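Local structure of hypothetical protein (Shewanella denitrificans, 2OQM) at residues A38-D41 and K42-A45; V52-D55 and V56-N59. The protein is of unknown function but belongs to the DUF1993 family, with a mostly helical, DinB-like fold. All blocks are in the same frame, centred on the assembly; numbering follows the deposited sequence. Where two conformers were deposited one is given.

Interaction 1: residues A38-D41 and K42-A45; sequences AIFD and KAEA
Ile39 and Ala43, Phe40 and Glu44, and Asp41 and Ala45 are joined by successive i to i+4 backbone hydrogen bonds, which identify a regular alpha-helical turn within helix 13-50. The Glu44 N to Phe40 O bond is 2.9 Å long with an N-H...O angle of 164°. That from Ala43 N to Ile39 O is 3.1 Å and lies in the carbonyl plane. Lys42 N to Ala38 O, at 3.3 Å, is weak. Among the side chains, Phe40 and Ala43 meet on the buried face: the methyl CB of Ala43 lies 4.3 Å from Phe40 CD1 and approaches the ring obliquely. Helices 69-87 and 104-119 pack on this ring through Leu69, Val73 and Leu104, while Ile39 and Ala43 rest on Leu169 of helix 146-172. On the exposed flank facing Arg108, Asp41 and Glu44, three residues apart, bring their carboxylates close together, Asp41 OD1 lying 4.3 Å from Glu44 OE2. Both place CG beside the backbone N; in Glu44 (chi1 -64°) this sets CG 3.4 Å from Phe40 O, and the chain then runs out extended. Arg108 of helix 104-119 forms salt bridges to both acids through NH2. Lys42 bends at chi2, and its NZ forms a salt bridge to Asp180 of helix 178-182. The chemistry implies that the turn meets helix 104-119 in two ways, by an apolar contact through Phe40 and a charged one through Arg108, where one arginine shared by two like charges probably offsets their mutual repulsion.

Interaction 2: residues V52-D55 and V56-N59; sequences VDMD and VLLN
Asp55 and Asn59 make a polar contact of this short helix, 54-58, in which one carbonyl oxygen takes two bonds. Asn59 ND2 reaches Asp55 O at 2.8 Å with an N-H...O angle of 166°, and Asn59 N reaches Asp55 O at 3.0 Å; the two donors come from opposite faces of the carbonyl plane. Placing CG beside its own backbone N (chi1 -71°) turns the Asn59 amide back over the last turn. On the apolar side, Met54, a selenomethionine, bends at chi2 and chi3: its SE lies 4.1 Å from Leu57 CD1, the chains crossing at about a right angle, and its CG lies 4.1 Å from Leu58 CD1. Beneath them the Leu58 N to Met54 O bond, 2.9 Å, holds the backbone turn, and Val56 N meets Asp53 O at 3.0 Å from above the carbonyl plane. Further out, Asp53 is the N-cap, its OD1 accepting from Asp55 N at 3.1 Å from above the carboxylate plane, and Leu107 of helix 104-119 meets Leu58. Asp53 thus caps the first turn through one N-H and Asn59 gives Asp55 O two bonds where the helix ends, which probably helps hold so short a helix.

How the interactions relate
From the N terminus, the chain runs along helix 13-50, where interaction 1 forms a turn near the C-terminal end, then passes through a short connection into helix 54-58, which holds interaction 2. The two lie in series, neither nested nor crossed, and each closes only a local helical turn. Their centres are 12 Å apart because the chain doubles back: Met54 CE sits 3.5 Å from Ala43 O, and Phe40 CE1 is 4.2 Å from Leu58 CD2. Helix 104-119 touches both, with Leu104 meeting Phe40, Glu44 and Met54. These contacts place the connection and helix 54-58 against the C-terminal part of helix 13-50 and against helix 104-119.

Interaction 1: residues A38-D41 and K42-A45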
# COMPACT_ATOMS: atom_id res chain seq x y z
N ALA A 38 7.59 -6.13 -13.96
CA ALA A 38 8.40 -5.06 -14.59
C ALA A 38 9.60 -4.63 -13.74
O ALA A 38 10.68 -4.31 -14.25
CB ALA A 38 7.51 -3.79 -14.85
N ILE A 39 9.37 -4.57 -12.44
CA ILE A 39 10.43 -4.37 -11.45
C ILE A 39 11.54 -5.44 -11.58
O ILE A 39 12.73 -5.11 -11.51
CB ILE A 39 9.82 -4.32 -10.05
CG1 ILE A 39 9.04 -3.00 -9.89
CG2 ILE A 39 10.89 -4.38 -8.93
CD1 ILE A 39 8.12 -3.02 -8.67
N PHE A 40 11.16 -6.70 -11.83
CA PHE A 40 12.13 -7.77 -11.96
C PHE A 40 12.86 -7.75 -13.26
O PHE A 40 14.00 -8.24 -13.35
CB PHE A 40 11.47 -9.12 -11.67
CG PHE A 40 11.47 -9.46 -10.18
CD1 PHE A 40 12.63 -9.92 -9.58
CD2 PHE A 40 10.39 -9.20 -9.37
CE1 PHE A 40 12.67 -10.21 -8.22
CE2 PHE A 40 10.43 -9.49 -8.01
CZ PHE A 40 11.58 -9.98 -7.45
N ASP A 41 12.24 -7.17 -14.28
CA ASP A 41 12.97 -6.91 -15.51
C ASP A 41 14.14 -5.96 -15.24
O ASP A 41 15.23 -6.15 -15.78
CB ASP A 41 12.09 -6.30 -16.61
CG ASP A 41 10.94 -7.21 -17.05
OD1 ASP A 41 10.93 -8.45 -16.79
OD2 ASP A 41 10.02 -6.62 -17.66
N LYS A 42 13.94 -4.92 -14.43
CA LYS A 42 15.07 -4.06 -14.06
C LYS A 42 16.11 -4.80 -13.23
O LYS A 42 17.29 -4.57 -13.43
CB LYS A 42 14.59 -2.79 -13.34
CG LYS A 42 13.65 -1.98 -14.23
CD LYS A 42 13.96 -0.52 -14.16
CE LYS A 42 13.21 0.28 -15.20
NZ LYS A 42 13.25 1.73 -14.84
N ALA A 43 15.67 -5.67 -12.31
CA ALA A 43 16.62 -6.49 -11.52
C ALA A 43 17.49 -7.38 -12.42
O ALA A 43 18.68 -7.48 -12.23
CB ALA A 43 15.89 -7.30 -10.46
N GLU A 44 16.90 -8.00 -13.44
CA GLU A 44 17.72 -8.74 -14.41
C GLU A 44 18.70 -7.86 -15.17
O GLU A 44 19.86 -8.26 -15.41
CB GLU A 44 16.84 -9.43 -15.46
CG GLU A 44 15.94 -10.48 -14.94
CD GLU A 44 15.38 -11.34 -16.06
OE1 GLU A 44 16.11 -12.20 -16.56
OE2 GLU A 44 14.21 -11.16 -16.41
N ALA A 45 18.24 -6.68 -15.59
CA ALA A 45 19.16 -5.74 -16.27
C ALA A 45 20.33 -5.39 -15.36
O ALA A 45 21.47 -5.51 -15.76
CB ALA A 45 18.44 -4.49 -16.78

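Interaction 2: residues V52-D55 and V56-N59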
# COMPACT_ATOMS: atom_id res chain seq x y z
N VAL A 52 26.14 -9.31 -11.21
CA VAL A 52 25.66 -9.74 -9.90
C VAL A 52 24.83 -11.00 -10.15
O VAL A 52 24.10 -11.09 -11.13
CB VAL A 52 24.79 -8.62 -9.26
CG1 VAL A 52 24.05 -9.08 -7.98
CG2 VAL A 52 25.66 -7.37 -9.00
N ASP A 53 24.97 -11.97 -9.28
CA ASP A 53 24.23 -13.21 -9.37
C ASP A 53 22.80 -12.95 -8.89
O ASP A 53 22.59 -12.39 -7.81
CB ASP A 53 24.95 -14.19 -8.46
CG ASP A 53 24.26 -15.48 -8.35
OD1 ASP A 53 23.26 -15.67 -9.05
OD2 ASP A 53 24.74 -16.31 -7.53
N MSE A 54 21.80 -13.33 -9.69
CA MSE A 54 20.39 -13.10 -9.32
C MSE A 54 20.02 -13.76 -7.97
O MSE A 54 19.18 -13.26 -7.23
CB MSE A 54 19.47 -13.60 -10.44
CG MSE A 54 17.98 -13.46 -10.22
SE MSE A 54 17.32 -11.63 -9.84
CE MSE A 54 17.79 -10.73 -11.40
N ASP A 55 20.63 -14.90 -7.68
CA ASP A 55 20.43 -15.62 -6.42
C ASP A 55 20.69 -14.73 -5.20
O ASP A 55 19.99 -14.84 -4.16
CB ASP A 55 21.39 -16.84 -6.37
CG ASP A 55 20.96 -17.89 -5.34
OD1 ASP A 55 19.78 -18.32 -5.36
OD2 ASP A 55 21.81 -18.30 -4.51
N VAL A 56 21.69 -13.87 -5.32
CA VAL A 56 22.10 -12.98 -4.24
C VAL A 56 20.95 -12.00 -3.96
O VAL A 56 20.54 -11.86 -2.83
CB VAL A 56 23.42 -12.19 -4.57
CG1 VAL A 56 23.71 -11.09 -3.51
CG2 VAL A 56 24.63 -13.15 -4.67
N LEU A 57 20.37 -11.42 -5.02
CA LEU A 57 19.21 -10.53 -4.91
C LEU A 57 17.99 -11.24 -4.34
O LEU A 57 17.33 -10.71 -3.44
CB LEU A 57 18.86 -9.86 -6.28
CG LEU A 57 19.94 -8.98 -6.91
CD1 LEU A 57 19.53 -8.52 -8.31
CD2 LEU A 57 20.26 -7.76 -6.00
N LEU A 58 17.67 -12.41 -4.88
CA LEU A 58 16.51 -13.18 -4.42
C LEU A 58 16.60 -13.56 -2.96
O LEU A 58 15.57 -13.70 -2.32
CB LEU A 58 16.37 -14.46 -5.25
CG LEU A 58 15.94 -14.28 -6.72
CD1 LEU A 58 15.95 -15.65 -7.48
CD2 LEU A 58 14.58 -13.62 -6.83
N ASN A 59 17.80 -13.75 -2.42
CA ASN A 59 17.93 -14.09 -1.00
C ASN A 59 18.22 -12.91 -0.10
O ASN A 59 18.48 -13.12 1.07
CB ASN A 59 18.98 -15.16 -0.82
CG ASN A 59 18.50 -16.49 -1.33
OD1 ASN A 59 17.80 -17.22 -0.60
ND2 ASN A 59 18.78 -16.79 -2.60
O HOH W 1 17.50 -19.02 -4.12